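Local coordinates for uncharacterized protein MJ0690 (Methanocaldococcus jannaschii, PDB 3K32) that is of unknown function but has a HUP-type fold with a PP-loop signature, consistent with ATP binding, and is predicted to be a subunit of a tRNA methyltransferase, at residues 39-45 and 171-176; 12-16 and 48-53; 33-39 and 58-64. The contacts are given in a common frame with arbitrary orientation. Numbering follows the deposited sequence.

Overall arrangement
The three contacts show how an alpha/beta fold is held together by contacts that interleave along the chain. The first to begin is contact 2, whose loop after strand 8-12 meets helix 47-56, 32 residues further on. Before that loop closes, strand 32-39 has opened contact 3, which crosses contact 2; their centres lie about 8 Å apart. Contact 1 starts at Asn-39, shared with contact 3, and waits 126 residues, crossing both others. Contact 3 pairs strands 32-39 and 59-64 at one edge of the sheet, contact 2 sets the loop after strand 8-12 against the helix that connects them, and contact 1 joins the loop after strand 32-39 to helix 169-180, far along the chain.

Contact 1: residues 39-45 and 171-176; sequences NFGVIPS and AEIRHI
A buried glutamate that binds the backbone of a loop joins residues 39-45, after strand 32-39, to residues 171-176 on helix 169-180. The loop leaves the extended Asn-39 (phi/psi -129/144°), turns at Phe-40 and at Gly-41, where the positive phi of 77° favours glycine, and passes through Val-42 (-75/-69°) and an extended Ile-43 to Pro-44, centre of an inverse gamma turn. The closest CA pairs are Val-42 with Glu-172 at 6.0 Å and Ser-45 with Ala-171 at 6.4 Å. Glu-172 (chi1 m, chi2 t, chi3 -77°) sends its carboxylate into the bend: Phe-40 N donates to Glu-172 OE1 at 2.7 Å, Ile-43 N to Glu-172 OE2 at 3.0 Å and Val-42 N, weakly, to Glu-172 OE2 at 3.1 Å. Here the strand-to-helix loop of a beta-alpha-beta unit, at the carboxyl end of a parallel strand, is tied by a helix outside that unit: one carboxylate gathers three amides, while Gly-41 N donates to Asn-39 OD1 (3.0 Å) in an Asx turn. Asn-39 ND2 (chi1 t) donates a hydrogen bond to Ile-43 O (2.9 Å). Ile-43 (chi1 p) lays CG2 over the face of His-175 (chi1 t), 3.5 Å from the ring centroid, a CH-pi contact; Val-42 (t) CG2 meets Ile-176 CG1 at 4.0 Å. Ser-45 CB touches Ala-171 CB at 3.6 Å. Ile-69 and Val-70 of helix 68-80 pack against Phe-40.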
loop_
_atom_site.group_PDB
_atom_site.type_symbol
_atom_site.label_atom_id
_atom_site.label_comp_id
_atom_site.label_asym_id
_atom_site.label_seq_id
_atom_site.Cartn_x
_atom_site.Cartn_y
_atom_site.Cartn_z
ATOM N N ASN B 39 0.598 17.025 18.464
ATOM C CA ASN B 39 1.480 17.879 19.266
ATOM C C ASN B 39 1.496 17.452 20.737
ATOM O O ASN B 39 0.477 17.035 21.292
ATOM C CB ASN B 39 1.084 19.354 19.161
ATOM C CG ASN B 39 2.127 20.258 19.759
ATOM O OD1 ASN B 39 1.895 20.919 20.772
ATOM N ND2 ASN B 39 3.319 20.248 19.164
ATOM N N PHE B 40 2.648 17.560 21.385
ATOM C CA PHE B 40 2.751 17.087 22.765
ATOM C C PHE B 40 2.983 18.228 23.744
ATOM O O PHE B 40 3.337 17.984 24.897
ATOM C CB PHE B 40 3.882 16.069 22.920
ATOM C CG PHE B 40 3.692 14.801 22.139
ATOM C CD1 PHE B 40 4.290 14.644 20.893
ATOM C CD2 PHE B 40 2.947 13.749 22.662
ATOM C CE1 PHE B 40 4.139 13.461 20.164
ATOM C CE2 PHE B 40 2.795 12.546 21.944
ATOM C CZ PHE B 40 3.392 12.406 20.691
ATOM N N GLY B 41 2.806 19.464 23.275
ATOM C CA GLY B 41 2.960 20.644 24.109
ATOM C C GLY B 41 4.391 21.075 24.407
ATOM O O GLY B 41 4.608 22.020 25.162
ATOM N N VAL B 42 5.365 20.381 23.824
ATOM C CA VAL B 42 6.771 20.727 23.972
ATOM C C VAL B 42 7.102 21.964 23.135
ATOM O O VAL B 42 7.379 23.034 23.683
ATOM C CB VAL B 42 7.698 19.551 23.564
ATOM C CG1 VAL B 42 9.144 19.987 23.566
ATOM C CG2 VAL B 42 7.514 18.370 24.505
ATOM N N ILE B 43 7.075 21.807 21.809
ATOM C CA ILE B 43 7.261 22.929 20.879
ATOM C C ILE B 43 6.294 22.869 19.680
ATOM O O ILE B 43 5.760 21.809 19.342
ATOM C CB ILE B 43 8.736 23.054 20.381
ATOM C CG1 ILE B 43 9.191 21.787 19.641
ATOM C CG2 ILE B 43 9.681 23.352 21.536
ATOM C CD1 ILE B 43 10.646 21.869 19.094
ATOM N N PRO B 44 6.058 24.020 19.037
ATOM C CA PRO B 44 5.100 24.086 17.925
ATOM C C PRO B 44 5.646 23.513 16.609
ATOM O O PRO B 44 5.524 24.136 15.560
ATOM C CB PRO B 44 4.831 25.588 17.795
ATOM C CG PRO B 44 6.083 26.222 18.288
ATOM C CD PRO B 44 6.546 25.356 19.426
ATOM N N SER B 45 6.212 22.314 16.669
ATOM C CA SER B 45 6.823 21.702 15.500
ATOM C C SER B 45 5.828 21.385 14.367
ATOM O O SER B 45 6.235 20.912 13.303
ATOM C CB SER B 45 7.604 20.440 15.904
ATOM O OG SER B 45 6.741 19.400 16.353
ATOM N N ALA B 171 11.138 16.184 16.131
ATOM C CA ALA B 171 11.453 17.496 16.687
ATOM C C ALA B 171 11.136 17.597 18.172
ATOM O O ALA B 171 11.981 18.030 18.963
ATOM C CB ALA B 171 10.737 18.583 15.917
ATOM N N GLU B 172 9.917 17.202 18.544
ATOM C CA GLU B 172 9.484 17.295 19.939
ATOM C C GLU B 172 10.293 16.353 20.824
ATOM O O GLU B 172 10.555 16.653 21.990
ATOM C CB GLU B 172 7.965 17.077 20.108
ATOM C CG GLU B 172 7.122 18.218 19.518
ATOM C CD GLU B 172 5.731 18.378 20.145
ATOM O OE1 GLU B 172 4.818 17.580 19.824
ATOM O OE2 GLU B 172 5.543 19.332 20.933
ATOM N N ILE B 173 10.702 15.220 20.262
ATOM C CA ILE B 173 11.541 14.293 21.000
ATOM C C ILE B 173 12.934 14.894 21.128
ATOM O O ILE B 173 13.511 14.952 22.216
ATOM C CB ILE B 173 11.616 12.941 20.300
ATOM C CG1 ILE B 173 10.203 12.366 20.140
ATOM C CG2 ILE B 173 12.538 11.985 21.069
ATOM C CD1 ILE B 173 10.161 10.958 19.607
ATOM N N ARG B 174 13.451 15.356 19.996
ATOM C CA ARG B 174 14.747 15.996 19.927
ATOM C C ARG B 174 14.837 17.067 21.010
ATOM O O ARG B 174 15.834 17.160 21.733
ATOM C CB ARG B 174 14.930 16.617 18.541
ATOM C CG ARG B 174 16.326 16.486 17.958
ATOM C CD ARG B 174 16.301 16.667 16.442
ATOM N NE ARG B 174 17.113 17.805 16.007
ATOM C CZ ARG B 174 17.523 18.003 14.755
ATOM N NH1 ARG B 174 17.203 17.135 13.802
ATOM N NH2 ARG B 174 18.260 19.067 14.452
ATOM N N HIS B 175 13.781 17.860 21.132
ATOM C CA HIS B 175 13.792 18.974 22.060
ATOM C C HIS B 175 13.965 18.532 23.507
ATOM O O HIS B 175 14.763 19.104 24.253
ATOM C CB HIS B 175 12.520 19.790 21.926
ATOM C CG HIS B 175 12.649 21.178 22.462
ATOM N ND1 HIS B 175 12.232 21.527 23.729
ATOM C CD2 HIS B 175 13.166 22.298 21.912
ATOM C CE1 HIS B 175 12.476 22.808 23.933
ATOM N NE2 HIS B 175 13.043 23.301 22.845
ATOM N N ILE B 176 13.202 17.523 23.909
ATOM C CA ILE B 176 13.307 17.011 25.268
ATOM C C ILE B 176 14.744 16.572 25.519
ATOM O O ILE B 176 15.297 16.820 26.586
ATOM C CB ILE B 176 12.320 15.846 25.533
ATOM C CG1 ILE B 176 10.876 16.328 25.367
ATOM C CG2 ILE B 176 12.511 15.281 26.936
ATOM C CD1 ILE B 176 9.842 15.261 25.606
#

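Contact 2: residues 12-16 and 48-53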
loop_
_atom_site.group_PDB
_atom_site.type_symbol
_atom_site.label_atom_id
_atom_site.label_comp_id
_atom_site.label_asym_id
_atom_site.label_seq_id
_atom_site.Cartn_x
_atom_site.Cartn_y
_atom_site.Cartn_z
ATOM N N LEU B 12 -2.980 11.030 9.865
ATOM C CA LEU B 12 -1.776 11.516 10.515
ATOM C C LEU B 12 -0.898 12.106 9.436
ATOM O O LEU B 12 -0.684 11.500 8.393
ATOM C CB LEU B 12 -1.061 10.384 11.239
ATOM C CG LEU B 12 -1.760 10.028 12.548
ATOM C CD1 LEU B 12 -1.480 8.594 12.955
ATOM C CD2 LEU B 12 -1.314 11.016 13.632
ATOM N N PHE B 13 -0.402 13.306 9.677
ATOM C CA PHE B 13 0.202 14.072 8.605
ATOM C C PHE B 13 1.380 14.884 9.141
ATOM O O PHE B 13 1.250 15.604 10.138
ATOM C CB PHE B 13 -0.876 14.960 7.987
ATOM C CG PHE B 13 -0.415 15.778 6.816
ATOM C CD1 PHE B 13 -0.259 15.199 5.564
ATOM C CD2 PHE B 13 -0.193 17.144 6.954
ATOM C CE1 PHE B 13 0.149 15.961 4.483
ATOM C CE2 PHE B 13 0.197 17.911 5.869
ATOM C CZ PHE B 13 0.378 17.316 4.633
ATOM N N SER B 14 2.530 14.745 8.481
ATOM C CA SER B 14 3.766 15.392 8.933
ATOM C C SER B 14 4.155 16.536 8.015
ATOM O O SER B 14 4.958 17.388 8.388
ATOM C CB SER B 14 4.917 14.395 8.937
ATOM O OG SER B 14 5.362 14.180 7.600
ATOM N N GLY B 15 3.610 16.533 6.803
ATOM C CA GLY B 15 3.927 17.565 5.842
ATOM C C GLY B 15 5.010 17.168 4.851
ATOM O O GLY B 15 5.252 17.896 3.896
ATOM N N GLY B 16 5.676 16.032 5.066
ATOM C CA GLY B 16 6.639 15.549 4.074
ATOM C C GLY B 16 5.968 15.111 2.765
ATOM O O GLY B 16 4.747 14.920 2.706
ATOM N N LEU B 48 5.057 23.339 9.956
ATOM C CA LEU B 48 5.306 22.891 8.586
ATOM C C LEU B 48 4.091 22.169 7.974
ATOM O O LEU B 48 3.632 22.490 6.872
ATOM C CB LEU B 48 6.545 21.985 8.555
ATOM C CG LEU B 48 7.224 21.632 7.218
ATOM C CD1 LEU B 48 6.939 20.187 6.800
ATOM C CD2 LEU B 48 6.857 22.612 6.106
ATOM N N ALA B 49 3.580 21.187 8.703
ATOM C CA ALA B 49 2.448 20.413 8.241
ATOM C C ALA B 49 1.265 21.328 7.905
ATOM O O ALA B 49 0.531 21.082 6.942
ATOM C CB ALA B 49 2.063 19.385 9.285
ATOM N N GLU B 50 1.096 22.382 8.700
ATOM C CA GLU B 50 0.016 23.352 8.500
ATOM C C GLU B 50 0.086 24.026 7.143
ATOM O O GLU B 50 -0.865 23.969 6.356
ATOM C CB GLU B 50 0.027 24.426 9.588
ATOM C CG GLU B 50 -0.926 24.150 10.729
ATOM C CD GLU B 50 -1.192 25.381 11.591
ATOM O OE1 GLU B 50 -0.250 25.845 12.276
ATOM O OE2 GLU B 50 -2.352 25.870 11.588
ATOM N N GLU B 51 1.217 24.673 6.887
ATOM C CA GLU B 51 1.457 25.333 5.616
ATOM C C GLU B 51 1.214 24.368 4.454
ATOM O O GLU B 51 0.594 24.732 3.455
ATOM C CB GLU B 51 2.887 25.876 5.573
ATOM C CG GLU B 51 3.223 26.814 6.728
ATOM C CD GLU B 51 4.701 27.204 6.775
ATOM O OE1 GLU B 51 5.506 26.625 6.008
ATOM O OE2 GLU B 51 5.058 28.094 7.580
ATOM N N THR B 52 1.689 23.133 4.596
ATOM C CA THR B 52 1.561 22.156 3.527
ATOM C C THR B 52 0.121 21.763 3.227
ATOM O O THR B 52 -0.238 21.593 2.061
ATOM C CB THR B 52 2.378 20.899 3.786
ATOM O OG1 THR B 52 3.736 21.263 4.038
ATOM C CG2 THR B 52 2.316 19.995 2.566
ATOM N N ALA B 53 -0.695 21.628 4.272
ATOM C CA ALA B 53 -2.115 21.333 4.101
ATOM C C ALA B 53 -2.814 22.455 3.347
ATOM O O ALA B 53 -3.657 22.208 2.477
ATOM C CB ALA B 53 -2.798 21.094 5.461
HETATM O O HOH W 1 6.425 20.249 3.105
#
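The loop after strand 8-12 can approach helix 47-56 closely because Gly-15 and Ala-49 meet where they come nearest. Leu-48 comes first: its CD1 lies 3.8 Å from Ser-14 O and 4.1 Å from Gly-15 O. At Ala-49 the two backbones are in contact, with Gly-15 CA 4.0 Å from Ala-49 CA. A CB on Gly-15 would clash with Leu-48 CD1 and Ala-49 CA; Gly-15's own angles (97/-9°) would also jam it against the carbonyl O of Ser-14, which by itself calls for glycine. Ala-49 CB further packs on Phe-13 CD2 at 3.9 Å, and Ala-49 O faces the ring edge, 3.4 Å from Phe-13 CE2. One turn on, Thr-52 meets the ring edge with CG2, 3.9 Å from Phe-13 CZ, while Thr-52 OG1 binds a water (3.0 Å from its oxygen) that donates to Gly-15 O at 2.7 Å. Ala-53 finishes the row, its CB 4.4 Å from Phe-13 CE2. The loop, bent by an ST turn from Gly-16 N to Ser-14 OG (3.2 Å), and the start of helix 17-28 carry the SGGKDS sequence of a PP-loop, which in related ATP pyrophosphatases holds the nucleotide phosphates; a glycerol, probably from the crystallisation liquor, bonds to Ser-14 OG, as might be expected of a pocket. Gly-16 is the N-cap of helix 17-28, whose Ser-20 touches Phe-13 and Thr-52, while Leu-35 of strand 32-39 borders Phe-13 and Ala-53.

Contact 3: residues 33-39 and 58-64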
loop_
_atom_site.group_PDB
_atom_site.type_symbol
_atom_site.label_atom_id
_atom_site.label_comp_id
_atom_site.label_asym_id
_atom_site.label_seq_id
_atom_site.Cartn_x
_atom_site.Cartn_y
_atom_site.Cartn_z
ATOM N N PRO B 33 -10.258 13.771 3.218
ATOM C CA PRO B 33 -9.137 13.639 4.150
ATOM C C PRO B 33 -9.076 14.786 5.152
ATOM O O PRO B 33 -9.061 15.953 4.772
ATOM C CB PRO B 33 -7.902 13.705 3.235
ATOM C CG PRO B 33 -8.421 13.633 1.844
ATOM C CD PRO B 33 -9.796 14.234 1.906
ATOM N N HIS B 34 -9.058 14.442 6.431
ATOM C CA HIS B 34 -8.828 15.421 7.478
ATOM C C HIS B 34 -7.420 15.190 8.013
ATOM O O HIS B 34 -7.180 14.268 8.803
ATOM C CB HIS B 34 -9.885 15.287 8.572
ATOM C CG HIS B 34 -11.270 15.639 8.112
ATOM N ND1 HIS B 34 -11.926 14.937 7.122
ATOM C CD2 HIS B 34 -12.116 16.623 8.497
ATOM C CE1 HIS B 34 -13.117 15.473 6.918
ATOM N NE2 HIS B 34 -13.260 16.495 7.741
ATOM N N LEU B 35 -6.483 15.999 7.534
ATOM C CA LEU B 35 -5.098 15.915 7.975
ATOM C C LEU B 35 -4.999 16.290 9.441
ATOM O O LEU B 35 -5.542 17.313 9.872
ATOM C CB LEU B 35 -4.207 16.842 7.138
ATOM C CG LEU B 35 -3.740 16.324 5.777
ATOM C CD1 LEU B 35 -4.785 15.461 5.113
ATOM C CD2 LEU B 35 -3.295 17.462 4.851
ATOM N N ILE B 36 -4.315 15.453 10.204
ATOM C CA ILE B 36 -4.034 15.750 11.600
ATOM C C ILE B 36 -2.545 15.525 11.980
ATOM O O ILE B 36 -1.884 14.569 11.547
ATOM C CB ILE B 36 -4.966 14.963 12.531
ATOM C CG1 ILE B 36 -4.558 13.507 12.560
ATOM C CG2 ILE B 36 -6.424 15.091 12.102
ATOM C CD1 ILE B 36 -3.664 13.208 13.726
ATOM N N THR B 37 -2.030 16.441 12.781
ATOM C CA THR B 37 -0.663 16.399 13.256
ATOM C C THR B 37 -0.672 16.407 14.784
ATOM O O THR B 37 -1.229 17.312 15.405
ATOM C CB THR B 37 0.130 17.644 12.776
ATOM O OG1 THR B 37 0.044 17.759 11.355
ATOM C CG2 THR B 37 1.589 17.543 13.169
ATOM N N ILE B 38 -0.063 15.394 15.381
ATOM C CA ILE B 38 0.077 15.335 16.821
ATOM C C ILE B 38 0.984 16.440 17.330
ATOM O O ILE B 38 2.001 16.756 16.706
ATOM C CB ILE B 38 0.681 13.994 17.272
ATOM C CG1 ILE B 38 -0.246 12.833 16.904
ATOM C CG2 ILE B 38 1.008 14.012 18.767
ATOM C CD1 ILE B 38 -1.712 13.139 17.089
ATOM N N ASN B 39 0.598 17.025 18.464
ATOM C CA ASN B 39 1.480 17.879 19.266
ATOM C C ASN B 39 1.496 17.452 20.737
ATOM O O ASN B 39 0.477 17.035 21.292
ATOM C CB ASN B 39 1.084 19.354 19.161
ATOM C CG ASN B 39 2.127 20.258 19.759
ATOM O OD1 ASN B 39 1.895 20.919 20.772
ATOM N ND2 ASN B 39 3.319 20.248 19.164
ATOM N N PHE B 58 -6.120 20.919 1.932
ATOM C CA PHE B 58 -6.818 19.990 2.820
ATOM C C PHE B 58 -7.077 20.589 4.188
ATOM O O PHE B 58 -6.275 21.373 4.695
ATOM C CB PHE B 58 -6.040 18.685 2.969
ATOM C CG PHE B 58 -6.034 17.849 1.731
ATOM C CD1 PHE B 58 -7.199 17.684 0.989
ATOM C CD2 PHE B 58 -4.875 17.222 1.305
ATOM C CE1 PHE B 58 -7.203 16.915 -0.154
ATOM C CE2 PHE B 58 -4.876 16.450 0.165
ATOM C CZ PHE B 58 -6.045 16.289 -0.563
ATOM N N LYS B 59 -8.200 20.214 4.784
ATOM C CA LYS B 59 -8.505 20.634 6.145
ATOM C C LYS B 59 -7.436 20.120 7.124
ATOM O O LYS B 59 -7.013 18.965 7.050
ATOM C CB LYS B 59 -9.874 20.113 6.551
ATOM C CG LYS B 59 -10.979 20.436 5.584
ATOM C CD LYS B 59 -12.195 19.567 5.884
ATOM C CE LYS B 59 -13.228 19.603 4.756
ATOM N NZ LYS B 59 -12.768 18.870 3.550
ATOM N N HIS B 60 -6.998 20.965 8.046
ATOM C CA HIS B 60 -5.952 20.532 8.972
ATOM C C HIS B 60 -6.269 20.883 10.414
ATOM O O HIS B 60 -6.876 21.912 10.696
ATOM C CB HIS B 60 -4.583 21.097 8.572
ATOM C CG HIS B 60 -3.456 20.648 9.450
ATOM N ND1 HIS B 60 -2.773 19.470 9.240
ATOM C CD2 HIS B 60 -2.866 21.236 10.521
ATOM C CE1 HIS B 60 -1.820 19.343 10.151
ATOM N NE2 HIS B 60 -1.861 20.401 10.942
ATOM N N LYS B 61 -5.836 20.009 11.312
ATOM C CA LYS B 61 -6.093 20.137 12.733
ATOM C C LYS B 61 -4.871 19.640 13.494
ATOM O O LYS B 61 -4.226 18.677 13.078
ATOM C CB LYS B 61 -7.319 19.295 13.094
ATOM C CG LYS B 61 -7.758 19.366 14.545
ATOM C CD LYS B 61 -9.280 19.352 14.628
ATOM C CE LYS B 61 -9.805 18.221 15.487
ATOM N NZ LYS B 61 -9.558 16.899 14.855
ATOM N N VAL B 62 -4.527 20.297 14.593
ATOM C CA VAL B 62 -3.522 19.719 15.473
ATOM C C VAL B 62 -4.152 19.175 16.742
ATOM O O VAL B 62 -4.964 19.820 17.375
ATOM C CB VAL B 62 -2.313 20.652 15.790
ATOM C CG1 VAL B 62 -2.232 21.839 14.820
ATOM C CG2 VAL B 62 -2.315 21.079 17.238
ATOM N N ILE B 63 -3.768 17.956 17.081
ATOM C CA ILE B 63 -4.259 17.266 18.247
ATOM C C ILE B 63 -3.170 17.217 19.319
ATOM O O ILE B 63 -2.060 16.711 19.087
ATOM C CB ILE B 63 -4.630 15.853 17.849
ATOM C CG1 ILE B 63 -5.762 15.910 16.832
ATOM C CG2 ILE B 63 -5.000 15.018 19.077
ATOM C CD1 ILE B 63 -6.395 14.603 16.559
ATOM N N THR B 64 -3.481 17.743 20.491
ATOM C CA THR B 64 -2.505 17.800 21.566
ATOM C C THR B 64 -2.617 16.573 22.476
ATOM O O THR B 64 -3.691 16.269 22.996
ATOM C CB THR B 64 -2.668 19.098 22.370
ATOM O OG1 THR B 64 -2.659 20.206 21.461
ATOM C CG2 THR B 64 -1.541 19.258 23.378
HETATM O O HOH W 2 -10.139 18.230 3.540
#
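Leu-35, Lys-59 and Ile-63 lose the most surface where strands 33-39 and 59-64 run parallel, their axes 29° apart. Leu-35 pushes CD2 against Phe-58 CB (3.5 Å). Its backbone starts the ladder with a weak bond from Leu-35 N to Lys-59 O (3.1 Å). The next rungs run from Lys-61 N to Leu-35 O (3.1 Å) and from Thr-37 N to Lys-61 O (3.1 Å). Lys-59 lays CD 3.7 Å from His-34 NE2; its N and NZ both donate to a water that in turn donates to Pro-33 O, and NZ also bonds to Asn-32 OD1. Ile-63 fastens the far end, with Ile-63 N to Thr-37 O at 3.1 Å and Asn-39 N to Ile-63 O at 2.7 Å. Its side chain meets Ile-36 (CD1 to CD1, 4.2 Å) and Ile-38 (CD1 to Ile-63 CB, 4.1 Å), all three pointing to one face of the sheet. This pairing closes a classical beta-alpha-beta unit. Its helix 47-56 covers the other face, that of Leu-35, Thr-37 and His-60; strand 8-12 flanks strand 32-39, leaving 59-64 outermost within this chain.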